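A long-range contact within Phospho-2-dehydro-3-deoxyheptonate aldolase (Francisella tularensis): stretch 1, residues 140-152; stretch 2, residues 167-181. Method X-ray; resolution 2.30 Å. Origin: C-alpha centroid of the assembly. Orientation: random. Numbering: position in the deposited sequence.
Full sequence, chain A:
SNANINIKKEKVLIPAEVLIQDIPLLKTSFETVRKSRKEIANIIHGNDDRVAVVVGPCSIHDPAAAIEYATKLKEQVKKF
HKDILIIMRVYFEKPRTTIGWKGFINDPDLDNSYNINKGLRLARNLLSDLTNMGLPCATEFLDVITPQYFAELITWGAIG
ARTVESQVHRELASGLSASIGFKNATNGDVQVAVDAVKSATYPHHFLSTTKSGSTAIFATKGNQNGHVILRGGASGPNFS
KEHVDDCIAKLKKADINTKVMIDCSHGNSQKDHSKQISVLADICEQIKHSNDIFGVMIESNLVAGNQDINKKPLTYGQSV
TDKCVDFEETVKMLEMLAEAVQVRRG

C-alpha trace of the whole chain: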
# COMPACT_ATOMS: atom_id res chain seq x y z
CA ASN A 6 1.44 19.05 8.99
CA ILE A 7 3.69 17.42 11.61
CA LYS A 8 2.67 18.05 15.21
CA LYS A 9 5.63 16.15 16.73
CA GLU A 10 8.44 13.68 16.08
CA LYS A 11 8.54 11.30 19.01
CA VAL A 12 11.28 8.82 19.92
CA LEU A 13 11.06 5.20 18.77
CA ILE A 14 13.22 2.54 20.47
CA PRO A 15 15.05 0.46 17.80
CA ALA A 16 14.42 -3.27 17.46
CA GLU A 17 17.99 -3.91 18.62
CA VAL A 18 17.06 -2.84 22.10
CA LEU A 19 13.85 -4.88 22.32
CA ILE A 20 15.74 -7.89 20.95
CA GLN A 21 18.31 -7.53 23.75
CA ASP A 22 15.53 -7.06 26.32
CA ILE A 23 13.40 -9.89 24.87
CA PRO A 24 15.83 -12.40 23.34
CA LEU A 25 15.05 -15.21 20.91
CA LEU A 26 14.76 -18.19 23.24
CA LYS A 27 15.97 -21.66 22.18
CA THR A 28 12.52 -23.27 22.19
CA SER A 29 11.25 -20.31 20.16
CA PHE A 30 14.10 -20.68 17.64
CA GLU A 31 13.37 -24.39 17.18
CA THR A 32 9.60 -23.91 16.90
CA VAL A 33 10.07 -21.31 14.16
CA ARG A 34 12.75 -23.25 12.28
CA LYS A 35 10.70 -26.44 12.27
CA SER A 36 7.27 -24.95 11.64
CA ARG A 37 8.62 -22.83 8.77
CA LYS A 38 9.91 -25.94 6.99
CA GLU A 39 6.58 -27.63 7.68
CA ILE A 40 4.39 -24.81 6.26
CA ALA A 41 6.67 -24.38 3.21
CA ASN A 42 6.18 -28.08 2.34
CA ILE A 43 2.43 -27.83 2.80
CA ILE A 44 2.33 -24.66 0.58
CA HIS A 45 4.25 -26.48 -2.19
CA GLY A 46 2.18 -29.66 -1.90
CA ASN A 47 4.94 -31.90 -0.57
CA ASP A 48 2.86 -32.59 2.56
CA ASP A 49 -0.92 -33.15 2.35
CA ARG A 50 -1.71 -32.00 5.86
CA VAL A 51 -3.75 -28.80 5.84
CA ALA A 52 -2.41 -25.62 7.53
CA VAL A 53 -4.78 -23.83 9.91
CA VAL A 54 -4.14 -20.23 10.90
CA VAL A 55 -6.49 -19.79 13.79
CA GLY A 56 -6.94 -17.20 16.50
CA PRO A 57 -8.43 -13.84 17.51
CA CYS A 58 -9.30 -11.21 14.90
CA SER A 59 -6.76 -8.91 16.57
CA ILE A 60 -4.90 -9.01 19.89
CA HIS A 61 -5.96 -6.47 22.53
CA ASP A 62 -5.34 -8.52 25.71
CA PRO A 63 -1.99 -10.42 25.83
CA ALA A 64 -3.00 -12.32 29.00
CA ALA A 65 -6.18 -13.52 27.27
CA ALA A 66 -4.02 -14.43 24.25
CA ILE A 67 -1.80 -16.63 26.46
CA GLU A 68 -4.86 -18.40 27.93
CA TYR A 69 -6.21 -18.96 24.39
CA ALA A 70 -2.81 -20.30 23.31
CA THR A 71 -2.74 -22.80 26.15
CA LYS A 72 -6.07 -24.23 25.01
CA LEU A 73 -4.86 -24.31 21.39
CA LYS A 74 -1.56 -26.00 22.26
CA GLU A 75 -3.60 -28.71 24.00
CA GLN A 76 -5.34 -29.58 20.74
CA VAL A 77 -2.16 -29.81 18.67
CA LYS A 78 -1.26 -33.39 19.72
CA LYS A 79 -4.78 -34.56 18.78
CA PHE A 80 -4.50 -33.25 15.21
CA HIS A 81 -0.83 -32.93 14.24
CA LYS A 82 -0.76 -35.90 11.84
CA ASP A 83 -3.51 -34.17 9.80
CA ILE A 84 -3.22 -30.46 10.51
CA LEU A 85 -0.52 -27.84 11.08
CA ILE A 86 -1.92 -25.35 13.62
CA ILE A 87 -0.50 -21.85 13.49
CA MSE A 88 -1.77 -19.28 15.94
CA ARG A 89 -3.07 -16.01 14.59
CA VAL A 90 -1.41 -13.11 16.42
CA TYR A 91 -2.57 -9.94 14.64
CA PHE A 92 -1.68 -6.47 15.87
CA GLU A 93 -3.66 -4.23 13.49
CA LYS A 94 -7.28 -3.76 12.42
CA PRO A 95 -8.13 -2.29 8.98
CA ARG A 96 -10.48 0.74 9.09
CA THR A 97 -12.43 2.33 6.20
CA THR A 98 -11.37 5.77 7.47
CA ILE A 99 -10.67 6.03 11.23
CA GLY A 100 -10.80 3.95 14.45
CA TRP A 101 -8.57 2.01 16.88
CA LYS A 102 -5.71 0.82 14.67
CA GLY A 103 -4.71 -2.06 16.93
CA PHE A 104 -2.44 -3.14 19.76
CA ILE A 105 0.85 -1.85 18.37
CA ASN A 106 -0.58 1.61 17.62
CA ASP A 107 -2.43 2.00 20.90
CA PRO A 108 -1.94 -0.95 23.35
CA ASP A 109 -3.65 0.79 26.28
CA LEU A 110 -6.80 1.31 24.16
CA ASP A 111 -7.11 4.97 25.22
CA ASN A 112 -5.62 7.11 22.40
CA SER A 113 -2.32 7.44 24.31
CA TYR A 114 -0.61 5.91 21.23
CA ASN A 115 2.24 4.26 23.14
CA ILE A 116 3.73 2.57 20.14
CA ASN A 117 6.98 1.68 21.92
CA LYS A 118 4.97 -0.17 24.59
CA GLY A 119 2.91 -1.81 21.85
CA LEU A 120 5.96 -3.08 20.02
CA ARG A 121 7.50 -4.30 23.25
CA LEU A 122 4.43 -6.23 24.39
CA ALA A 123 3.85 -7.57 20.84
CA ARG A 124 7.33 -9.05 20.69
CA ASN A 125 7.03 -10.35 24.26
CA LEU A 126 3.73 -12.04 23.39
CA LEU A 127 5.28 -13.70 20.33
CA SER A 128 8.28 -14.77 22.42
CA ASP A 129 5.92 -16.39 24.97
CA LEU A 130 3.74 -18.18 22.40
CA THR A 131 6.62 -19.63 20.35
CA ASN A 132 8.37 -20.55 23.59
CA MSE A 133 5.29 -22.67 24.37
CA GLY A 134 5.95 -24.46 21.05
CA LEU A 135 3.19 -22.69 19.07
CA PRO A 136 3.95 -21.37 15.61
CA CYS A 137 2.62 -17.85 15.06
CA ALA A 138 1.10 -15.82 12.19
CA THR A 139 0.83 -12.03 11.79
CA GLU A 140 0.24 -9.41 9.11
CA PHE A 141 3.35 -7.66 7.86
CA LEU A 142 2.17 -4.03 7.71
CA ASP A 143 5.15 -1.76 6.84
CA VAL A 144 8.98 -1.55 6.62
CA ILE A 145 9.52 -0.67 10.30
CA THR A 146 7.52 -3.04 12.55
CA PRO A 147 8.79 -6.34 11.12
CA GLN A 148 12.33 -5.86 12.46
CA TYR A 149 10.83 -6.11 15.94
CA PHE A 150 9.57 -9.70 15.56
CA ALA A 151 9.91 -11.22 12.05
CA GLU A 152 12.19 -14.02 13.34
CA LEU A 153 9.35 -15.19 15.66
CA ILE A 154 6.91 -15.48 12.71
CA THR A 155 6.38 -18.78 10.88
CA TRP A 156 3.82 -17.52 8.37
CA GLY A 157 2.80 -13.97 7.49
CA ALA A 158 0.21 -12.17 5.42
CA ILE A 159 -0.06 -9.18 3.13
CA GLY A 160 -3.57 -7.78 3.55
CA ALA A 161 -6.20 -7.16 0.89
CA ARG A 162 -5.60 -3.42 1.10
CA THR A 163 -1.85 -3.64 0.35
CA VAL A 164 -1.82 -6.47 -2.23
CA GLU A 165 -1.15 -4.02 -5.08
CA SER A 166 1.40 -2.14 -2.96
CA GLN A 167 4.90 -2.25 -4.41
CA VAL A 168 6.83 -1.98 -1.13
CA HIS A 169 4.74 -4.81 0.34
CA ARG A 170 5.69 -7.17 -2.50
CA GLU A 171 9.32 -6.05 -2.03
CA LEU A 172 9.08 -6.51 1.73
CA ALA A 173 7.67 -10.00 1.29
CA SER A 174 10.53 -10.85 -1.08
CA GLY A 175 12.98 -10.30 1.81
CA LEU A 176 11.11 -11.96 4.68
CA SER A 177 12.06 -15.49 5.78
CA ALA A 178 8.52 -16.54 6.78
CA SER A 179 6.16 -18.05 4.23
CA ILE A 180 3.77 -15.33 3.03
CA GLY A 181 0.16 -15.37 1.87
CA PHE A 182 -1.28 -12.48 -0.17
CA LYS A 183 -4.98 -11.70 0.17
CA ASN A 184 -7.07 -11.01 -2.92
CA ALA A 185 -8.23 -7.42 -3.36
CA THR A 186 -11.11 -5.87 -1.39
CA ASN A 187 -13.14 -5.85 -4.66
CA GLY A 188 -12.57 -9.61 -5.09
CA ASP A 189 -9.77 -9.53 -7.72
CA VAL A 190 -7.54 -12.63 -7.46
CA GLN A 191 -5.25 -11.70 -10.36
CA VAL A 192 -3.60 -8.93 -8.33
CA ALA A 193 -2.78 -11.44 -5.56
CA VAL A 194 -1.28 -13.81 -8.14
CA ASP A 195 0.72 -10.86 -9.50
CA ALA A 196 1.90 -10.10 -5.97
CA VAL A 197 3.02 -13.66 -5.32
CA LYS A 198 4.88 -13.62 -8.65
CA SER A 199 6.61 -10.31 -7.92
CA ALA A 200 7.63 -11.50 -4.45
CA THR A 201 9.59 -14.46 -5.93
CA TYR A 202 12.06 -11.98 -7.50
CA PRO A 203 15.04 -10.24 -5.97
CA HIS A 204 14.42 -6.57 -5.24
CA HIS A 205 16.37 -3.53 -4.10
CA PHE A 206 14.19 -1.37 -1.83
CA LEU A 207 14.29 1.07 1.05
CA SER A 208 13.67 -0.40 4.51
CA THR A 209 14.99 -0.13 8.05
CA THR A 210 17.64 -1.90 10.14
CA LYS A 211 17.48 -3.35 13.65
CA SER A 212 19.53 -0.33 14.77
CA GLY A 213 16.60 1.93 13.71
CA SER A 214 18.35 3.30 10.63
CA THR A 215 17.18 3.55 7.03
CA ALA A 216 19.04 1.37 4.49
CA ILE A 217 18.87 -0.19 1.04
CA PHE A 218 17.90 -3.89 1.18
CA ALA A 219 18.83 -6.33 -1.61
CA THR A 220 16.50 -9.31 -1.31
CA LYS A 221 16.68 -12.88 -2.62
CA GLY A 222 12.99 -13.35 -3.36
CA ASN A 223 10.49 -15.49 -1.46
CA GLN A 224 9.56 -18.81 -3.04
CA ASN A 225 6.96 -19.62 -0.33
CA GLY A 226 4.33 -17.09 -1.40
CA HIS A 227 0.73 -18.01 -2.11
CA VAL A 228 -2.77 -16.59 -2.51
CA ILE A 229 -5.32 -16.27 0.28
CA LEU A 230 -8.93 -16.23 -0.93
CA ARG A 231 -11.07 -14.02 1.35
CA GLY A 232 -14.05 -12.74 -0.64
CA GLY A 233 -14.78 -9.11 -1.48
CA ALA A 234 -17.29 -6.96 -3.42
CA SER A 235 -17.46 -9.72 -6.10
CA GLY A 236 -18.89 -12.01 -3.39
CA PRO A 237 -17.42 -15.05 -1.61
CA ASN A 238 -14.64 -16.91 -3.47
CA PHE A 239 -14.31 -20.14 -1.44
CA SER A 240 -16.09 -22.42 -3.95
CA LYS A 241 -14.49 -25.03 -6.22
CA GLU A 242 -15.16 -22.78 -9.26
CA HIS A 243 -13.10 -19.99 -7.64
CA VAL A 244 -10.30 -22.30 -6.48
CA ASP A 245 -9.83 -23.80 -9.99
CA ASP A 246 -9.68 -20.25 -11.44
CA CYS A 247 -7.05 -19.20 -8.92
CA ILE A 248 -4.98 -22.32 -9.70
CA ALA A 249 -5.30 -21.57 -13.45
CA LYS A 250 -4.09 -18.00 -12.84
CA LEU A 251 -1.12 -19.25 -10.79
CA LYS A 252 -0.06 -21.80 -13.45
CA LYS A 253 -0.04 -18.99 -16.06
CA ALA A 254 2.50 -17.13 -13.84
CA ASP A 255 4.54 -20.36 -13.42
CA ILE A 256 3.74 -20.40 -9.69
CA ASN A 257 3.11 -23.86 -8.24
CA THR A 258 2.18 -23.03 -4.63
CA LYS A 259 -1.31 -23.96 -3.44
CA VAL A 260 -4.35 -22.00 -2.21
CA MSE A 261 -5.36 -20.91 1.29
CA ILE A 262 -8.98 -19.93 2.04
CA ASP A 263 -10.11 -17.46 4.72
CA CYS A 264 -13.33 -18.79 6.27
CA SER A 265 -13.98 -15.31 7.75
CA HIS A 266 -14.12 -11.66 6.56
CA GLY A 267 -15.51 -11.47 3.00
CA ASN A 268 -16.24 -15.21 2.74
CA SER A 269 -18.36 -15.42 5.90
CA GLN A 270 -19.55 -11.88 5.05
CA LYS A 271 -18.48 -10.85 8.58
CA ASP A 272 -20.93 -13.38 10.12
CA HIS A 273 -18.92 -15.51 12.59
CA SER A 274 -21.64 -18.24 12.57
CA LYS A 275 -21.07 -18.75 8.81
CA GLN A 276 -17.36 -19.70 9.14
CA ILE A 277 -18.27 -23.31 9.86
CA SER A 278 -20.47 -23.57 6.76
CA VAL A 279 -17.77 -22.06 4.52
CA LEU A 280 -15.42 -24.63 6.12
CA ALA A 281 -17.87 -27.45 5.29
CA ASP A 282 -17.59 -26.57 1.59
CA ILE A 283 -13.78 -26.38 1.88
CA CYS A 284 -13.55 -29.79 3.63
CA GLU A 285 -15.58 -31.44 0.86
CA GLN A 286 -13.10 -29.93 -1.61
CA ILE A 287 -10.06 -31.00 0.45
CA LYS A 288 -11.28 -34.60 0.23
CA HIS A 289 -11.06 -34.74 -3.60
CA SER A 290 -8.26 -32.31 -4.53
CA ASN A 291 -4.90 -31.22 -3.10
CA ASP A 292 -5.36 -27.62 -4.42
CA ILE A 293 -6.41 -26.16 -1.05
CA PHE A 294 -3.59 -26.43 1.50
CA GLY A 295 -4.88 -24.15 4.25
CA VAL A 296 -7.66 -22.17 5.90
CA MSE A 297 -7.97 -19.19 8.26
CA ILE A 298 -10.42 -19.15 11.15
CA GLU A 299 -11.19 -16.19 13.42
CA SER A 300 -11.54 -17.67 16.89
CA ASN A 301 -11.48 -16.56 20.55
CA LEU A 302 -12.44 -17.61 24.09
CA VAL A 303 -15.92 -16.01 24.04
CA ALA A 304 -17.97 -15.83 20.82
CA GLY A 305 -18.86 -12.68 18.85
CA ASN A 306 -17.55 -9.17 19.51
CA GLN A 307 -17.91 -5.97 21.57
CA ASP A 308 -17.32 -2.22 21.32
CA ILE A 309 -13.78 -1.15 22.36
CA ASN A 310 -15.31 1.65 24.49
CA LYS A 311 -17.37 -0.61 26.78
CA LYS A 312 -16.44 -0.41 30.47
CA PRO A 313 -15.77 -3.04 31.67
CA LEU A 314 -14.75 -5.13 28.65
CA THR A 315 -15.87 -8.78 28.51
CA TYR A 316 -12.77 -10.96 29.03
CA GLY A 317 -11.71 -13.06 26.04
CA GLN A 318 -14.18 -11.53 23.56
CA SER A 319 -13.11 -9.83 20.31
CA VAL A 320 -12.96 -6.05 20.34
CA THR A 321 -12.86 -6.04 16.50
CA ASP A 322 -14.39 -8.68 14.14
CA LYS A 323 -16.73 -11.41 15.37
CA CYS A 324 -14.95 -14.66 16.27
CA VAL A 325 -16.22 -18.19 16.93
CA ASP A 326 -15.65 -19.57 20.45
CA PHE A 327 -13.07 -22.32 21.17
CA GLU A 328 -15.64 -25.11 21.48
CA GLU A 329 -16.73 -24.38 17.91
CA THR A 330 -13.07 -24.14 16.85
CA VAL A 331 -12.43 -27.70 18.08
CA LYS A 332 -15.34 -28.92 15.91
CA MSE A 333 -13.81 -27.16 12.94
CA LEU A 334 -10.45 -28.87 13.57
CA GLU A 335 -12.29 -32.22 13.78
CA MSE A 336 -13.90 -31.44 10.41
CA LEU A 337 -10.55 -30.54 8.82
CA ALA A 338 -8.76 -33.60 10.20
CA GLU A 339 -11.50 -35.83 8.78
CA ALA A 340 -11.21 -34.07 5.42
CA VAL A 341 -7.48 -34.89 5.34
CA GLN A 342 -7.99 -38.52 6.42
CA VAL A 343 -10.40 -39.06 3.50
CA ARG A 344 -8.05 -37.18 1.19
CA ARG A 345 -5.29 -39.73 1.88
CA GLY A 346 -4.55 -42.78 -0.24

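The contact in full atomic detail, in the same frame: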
# COMPACT_ATOMS: atom_id res chain seq x y z
N GLU A 140 0.19 -10.18 10.36
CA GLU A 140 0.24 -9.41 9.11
C GLU A 140 1.45 -8.50 9.12
O GLU A 140 1.70 -7.79 10.11
CB GLU A 140 -1.01 -8.58 8.87
CG GLU A 140 -1.02 -7.96 7.47
CD GLU A 140 -2.22 -7.09 7.19
OE1 GLU A 140 -3.29 -7.32 7.79
OE2 GLU A 140 -2.09 -6.17 6.33
N PHE A 141 2.22 -8.54 8.03
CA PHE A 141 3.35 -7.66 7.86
C PHE A 141 2.82 -6.36 7.22
O PHE A 141 2.37 -6.35 6.08
CB PHE A 141 4.41 -8.34 7.01
CG PHE A 141 5.12 -9.48 7.71
CD1 PHE A 141 5.93 -9.24 8.80
CD2 PHE A 141 4.96 -10.79 7.29
CE1 PHE A 141 6.59 -10.28 9.46
CE2 PHE A 141 5.62 -11.83 7.94
CZ PHE A 141 6.44 -11.56 9.02
N LEU A 142 2.90 -5.28 7.98
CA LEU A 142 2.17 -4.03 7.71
C LEU A 142 2.98 -2.93 7.00
O LEU A 142 2.42 -2.15 6.22
CB LEU A 142 1.69 -3.46 9.05
CG LEU A 142 0.77 -4.32 9.91
CD1 LEU A 142 0.78 -3.89 11.38
CD2 LEU A 142 -0.64 -4.25 9.31
N ASP A 143 4.29 -2.86 7.30
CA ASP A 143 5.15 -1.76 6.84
C ASP A 143 6.63 -2.15 6.92
O ASP A 143 6.93 -3.30 7.21
CB ASP A 143 4.84 -0.51 7.65
CG ASP A 143 5.37 -0.59 9.08
OD1 ASP A 143 5.86 -1.64 9.49
OD2 ASP A 143 5.31 0.42 9.80
N VAL A 144 7.55 -1.21 6.65
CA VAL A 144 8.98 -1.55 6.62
C VAL A 144 9.69 -1.32 7.95
O VAL A 144 10.92 -1.44 8.03
CB VAL A 144 9.74 -0.77 5.50
CG1 VAL A 144 9.14 -1.09 4.12
CG2 VAL A 144 9.75 0.74 5.75
N ILE A 145 8.93 -1.01 9.00
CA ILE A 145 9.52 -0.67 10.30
C ILE A 145 9.21 -1.75 11.35
O ILE A 145 10.12 -2.27 11.98
CB ILE A 145 9.05 0.75 10.76
CG1 ILE A 145 9.63 1.81 9.82
CG2 ILE A 145 9.48 1.04 12.18
CD1 ILE A 145 9.09 3.25 10.02
N THR A 146 7.93 -2.11 11.50
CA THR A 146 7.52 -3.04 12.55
C THR A 146 8.12 -4.45 12.43
O THR A 146 8.45 -5.05 13.44
CB THR A 146 5.97 -3.15 12.69
OG1 THR A 146 5.39 -3.57 11.45
CG2 THR A 146 5.36 -1.79 13.09
N PRO A 147 8.30 -4.96 11.21
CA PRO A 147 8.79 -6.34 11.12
C PRO A 147 10.12 -6.64 11.77
O PRO A 147 10.33 -7.76 12.23
CB PRO A 147 8.89 -6.57 9.61
CG PRO A 147 7.89 -5.65 9.03
CD PRO A 147 7.99 -4.43 9.87
N GLN A 148 11.02 -5.67 11.82
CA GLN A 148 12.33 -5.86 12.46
C GLN A 148 12.20 -6.20 13.94
O GLN A 148 13.10 -6.80 14.52
CB GLN A 148 13.19 -4.61 12.29
CG GLN A 148 13.66 -4.36 10.85
CD GLN A 148 14.75 -5.34 10.38
OE1 GLN A 148 15.03 -6.37 11.02
NE2 GLN A 148 15.36 -5.02 9.24
N TYR A 149 11.07 -5.84 14.54
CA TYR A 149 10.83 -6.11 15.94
C TYR A 149 10.44 -7.54 16.27
O TYR A 149 10.52 -7.95 17.43
CB TYR A 149 9.77 -5.14 16.50
CG TYR A 149 10.27 -3.72 16.54
CD1 TYR A 149 10.29 -2.94 15.40
CD2 TYR A 149 10.74 -3.17 17.72
CE1 TYR A 149 10.76 -1.64 15.42
CE2 TYR A 149 11.22 -1.85 17.77
CZ TYR A 149 11.22 -1.10 16.62
OH TYR A 149 11.68 0.18 16.64
N PHE A 150 10.01 -8.32 15.28
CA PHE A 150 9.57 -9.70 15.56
C PHE A 150 9.52 -10.70 14.40
O PHE A 150 9.00 -11.81 14.57
CB PHE A 150 8.20 -9.67 16.26
CG PHE A 150 7.17 -8.81 15.56
CD1 PHE A 150 6.73 -7.63 16.14
CD2 PHE A 150 6.65 -9.17 14.34
CE1 PHE A 150 5.79 -6.84 15.51
CE2 PHE A 150 5.71 -8.37 13.71
CZ PHE A 150 5.28 -7.20 14.31
N ALA A 151 10.07 -10.36 13.24
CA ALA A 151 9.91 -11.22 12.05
C ALA A 151 10.53 -12.62 12.20
O ALA A 151 10.10 -13.55 11.52
CB ALA A 151 10.48 -10.53 10.80
N GLU A 152 11.53 -12.74 13.07
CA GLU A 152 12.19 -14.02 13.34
C GLU A 152 11.40 -14.91 14.32
O GLU A 152 11.80 -16.04 14.59
CB GLU A 152 13.64 -13.79 13.86
CG GLU A 152 13.84 -13.64 15.41
CD GLU A 152 13.51 -12.25 15.97
OE1 GLU A 152 12.65 -11.53 15.41
OE2 GLU A 152 14.12 -11.87 16.99
N GLN A 167 3.58 -1.85 -3.96
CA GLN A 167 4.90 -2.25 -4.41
C GLN A 167 5.86 -2.58 -3.26
O GLN A 167 6.58 -3.59 -3.31
CB GLN A 167 5.49 -1.16 -5.31
CG GLN A 167 6.87 -1.48 -5.89
CD GLN A 167 6.92 -2.76 -6.72
OE1 GLN A 167 7.94 -3.46 -6.71
NE2 GLN A 167 5.84 -3.07 -7.42
N VAL A 168 5.87 -1.76 -2.21
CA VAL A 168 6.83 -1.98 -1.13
C VAL A 168 6.46 -3.23 -0.34
O VAL A 168 7.33 -3.87 0.24
CB VAL A 168 6.99 -0.75 -0.18
CG1 VAL A 168 8.10 -1.00 0.87
CG2 VAL A 168 7.34 0.51 -1.00
N HIS A 169 5.18 -3.59 -0.34
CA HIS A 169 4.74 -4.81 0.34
C HIS A 169 5.18 -6.09 -0.39
O HIS A 169 5.58 -7.06 0.26
CB HIS A 169 3.23 -4.76 0.59
CG HIS A 169 2.86 -3.76 1.64
ND1 HIS A 169 2.69 -2.42 1.36
CD2 HIS A 169 2.72 -3.89 2.98
CE1 HIS A 169 2.42 -1.77 2.48
NE2 HIS A 169 2.43 -2.64 3.48
N ARG A 170 5.13 -6.07 -1.72
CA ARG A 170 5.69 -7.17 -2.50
C ARG A 170 7.21 -7.24 -2.27
O ARG A 170 7.77 -8.31 -2.02
CB ARG A 170 5.36 -6.98 -3.98
CG ARG A 170 3.86 -6.98 -4.26
CD ARG A 170 3.52 -6.36 -5.62
NE ARG A 170 2.11 -6.57 -5.95
CZ ARG A 170 1.60 -6.59 -7.17
NH1 ARG A 170 2.38 -6.39 -8.22
NH2 ARG A 170 0.31 -6.80 -7.36
N GLU A 171 7.87 -6.10 -2.27
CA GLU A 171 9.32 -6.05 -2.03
C GLU A 171 9.69 -6.56 -0.64
O GLU A 171 10.64 -7.35 -0.47
CB GLU A 171 9.80 -4.63 -2.19
CG GLU A 171 9.66 -4.12 -3.63
CD GLU A 171 9.87 -2.63 -3.77
OE1 GLU A 171 9.78 -1.89 -2.78
OE2 GLU A 171 10.14 -2.21 -4.90
N LEU A 172 8.94 -6.09 0.35
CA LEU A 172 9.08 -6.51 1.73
C LEU A 172 8.94 -8.02 1.85
O LEU A 172 9.75 -8.68 2.50
CB LEU A 172 8.02 -5.80 2.59
CG LEU A 172 7.79 -6.32 4.00
CD1 LEU A 172 9.02 -6.02 4.88
CD2 LEU A 172 6.56 -5.69 4.60
N ALA A 173 7.91 -8.58 1.22
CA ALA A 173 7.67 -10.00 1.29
C ALA A 173 8.81 -10.76 0.67
O ALA A 173 9.15 -11.84 1.15
CB ALA A 173 6.35 -10.37 0.59
N SER A 174 9.41 -10.20 -0.39
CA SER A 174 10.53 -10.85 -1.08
C SER A 174 11.78 -10.96 -0.21
O SER A 174 12.71 -11.69 -0.57
CB SER A 174 10.88 -10.10 -2.37
OG SER A 174 11.63 -8.92 -2.10
N GLY A 175 11.83 -10.24 0.91
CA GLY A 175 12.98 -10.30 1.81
C GLY A 175 12.71 -10.97 3.14
O GLY A 175 13.62 -11.17 3.92
N LEU A 176 11.45 -11.29 3.43
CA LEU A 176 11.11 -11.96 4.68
C LEU A 176 11.40 -13.45 4.60
O LEU A 176 11.30 -14.05 3.53
CB LEU A 176 9.64 -11.72 5.01
CG LEU A 176 9.35 -10.29 5.46
CD1 LEU A 176 7.87 -10.07 5.57
CD2 LEU A 176 10.04 -9.99 6.78
N SER A 177 11.77 -14.06 5.73
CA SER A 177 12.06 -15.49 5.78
C SER A 177 10.78 -16.34 5.87
O SER A 177 10.70 -17.41 5.29
CB SER A 177 12.97 -15.82 6.96
OG SER A 177 14.28 -15.30 6.77
N ALA A 178 9.80 -15.86 6.63
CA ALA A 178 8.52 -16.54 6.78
C ALA A 178 7.89 -16.84 5.42
O ALA A 178 8.14 -16.15 4.44
CB ALA A 178 7.56 -15.68 7.60
N SER A 179 7.07 -17.88 5.36
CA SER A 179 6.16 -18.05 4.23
C SER A 179 5.15 -16.90 4.28
O SER A 179 4.84 -16.40 5.36
CB SER A 179 5.45 -19.40 4.31
OG SER A 179 6.36 -20.46 4.08
N ILE A 180 4.65 -16.49 3.12
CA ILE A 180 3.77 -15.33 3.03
C ILE A 180 2.56 -15.62 2.15
O ILE A 180 2.71 -16.05 1.02
CB ILE A 180 4.49 -14.11 2.44
CG1 ILE A 180 5.71 -13.73 3.26
CG2 ILE A 180 3.53 -12.92 2.34
CD1 ILE A 180 5.38 -13.28 4.67
N GLY A 181 1.36 -15.36 2.67
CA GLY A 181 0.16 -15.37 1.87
C GLY A 181 -0.28 -13.95 1.53
O GLY A 181 -0.13 -13.03 2.36
O HOH W 1 9.92 -13.45 8.57

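A small, mostly apolar contact centred on the ring of F141 joins the two stretches, pinned at one end by a single direct hydrogen bond and bridged at the other by a water. Together the two sides bury 445 Å², and F141, itself buried, contributes the largest share. Its CA-to-CB bond points toward the second stretch, and with chi1 in the m rotamer the flat aromatic ring offers both a face and an edge to aliphatic neighbours. L176 CD1 lies over one face, 3.5 Å from the centroid of the F141 ring and only 15° off its normal, a good CH-pi geometry. A178 CB approaches the edge, 4.3 Å from F141 CE2; its single methyl group fills this position. I180, whose CA-to-CB bond points sideways, still brings CD1 to 3.6 Å from F141 CE2, because its side chain is long enough to reach back.

L172, on the helix that opens the second stretch, extends the apolar patch. Its branched end meets three residues: L172 CD2 lies 3.6 Å from D143 O and 4.2 Å from F141 CB, and L172 CD1 lies 4.3 Å from P147 CG. Nearby, V144 CG1 and V168 CG1 pack tightly at 3.4 Å; valine, branched at CB, sets methyl against methyl close to the backbone. A151, its CA-to-CB bond pointing toward the second stretch, offers a single methyl, CB, 4.1 Å from L176 CD2.

The polar pin is H169. Its imidazole carries NE2 at the end of the side chain, where it donates to L142 O at 2.8 Å with a nearly straight angle of 164°, satisfying a loop carbonyl. D143 instead braces its own loop: OD1 accepts from T146 N at 2.9 Å and from T146 OG1 at 2.8 Å, holding the turn that leads to P147. At the far end, one water donates to A151 O at 3.0 Å and accepts from A178 N at 3.1 Å, linking the two backbones.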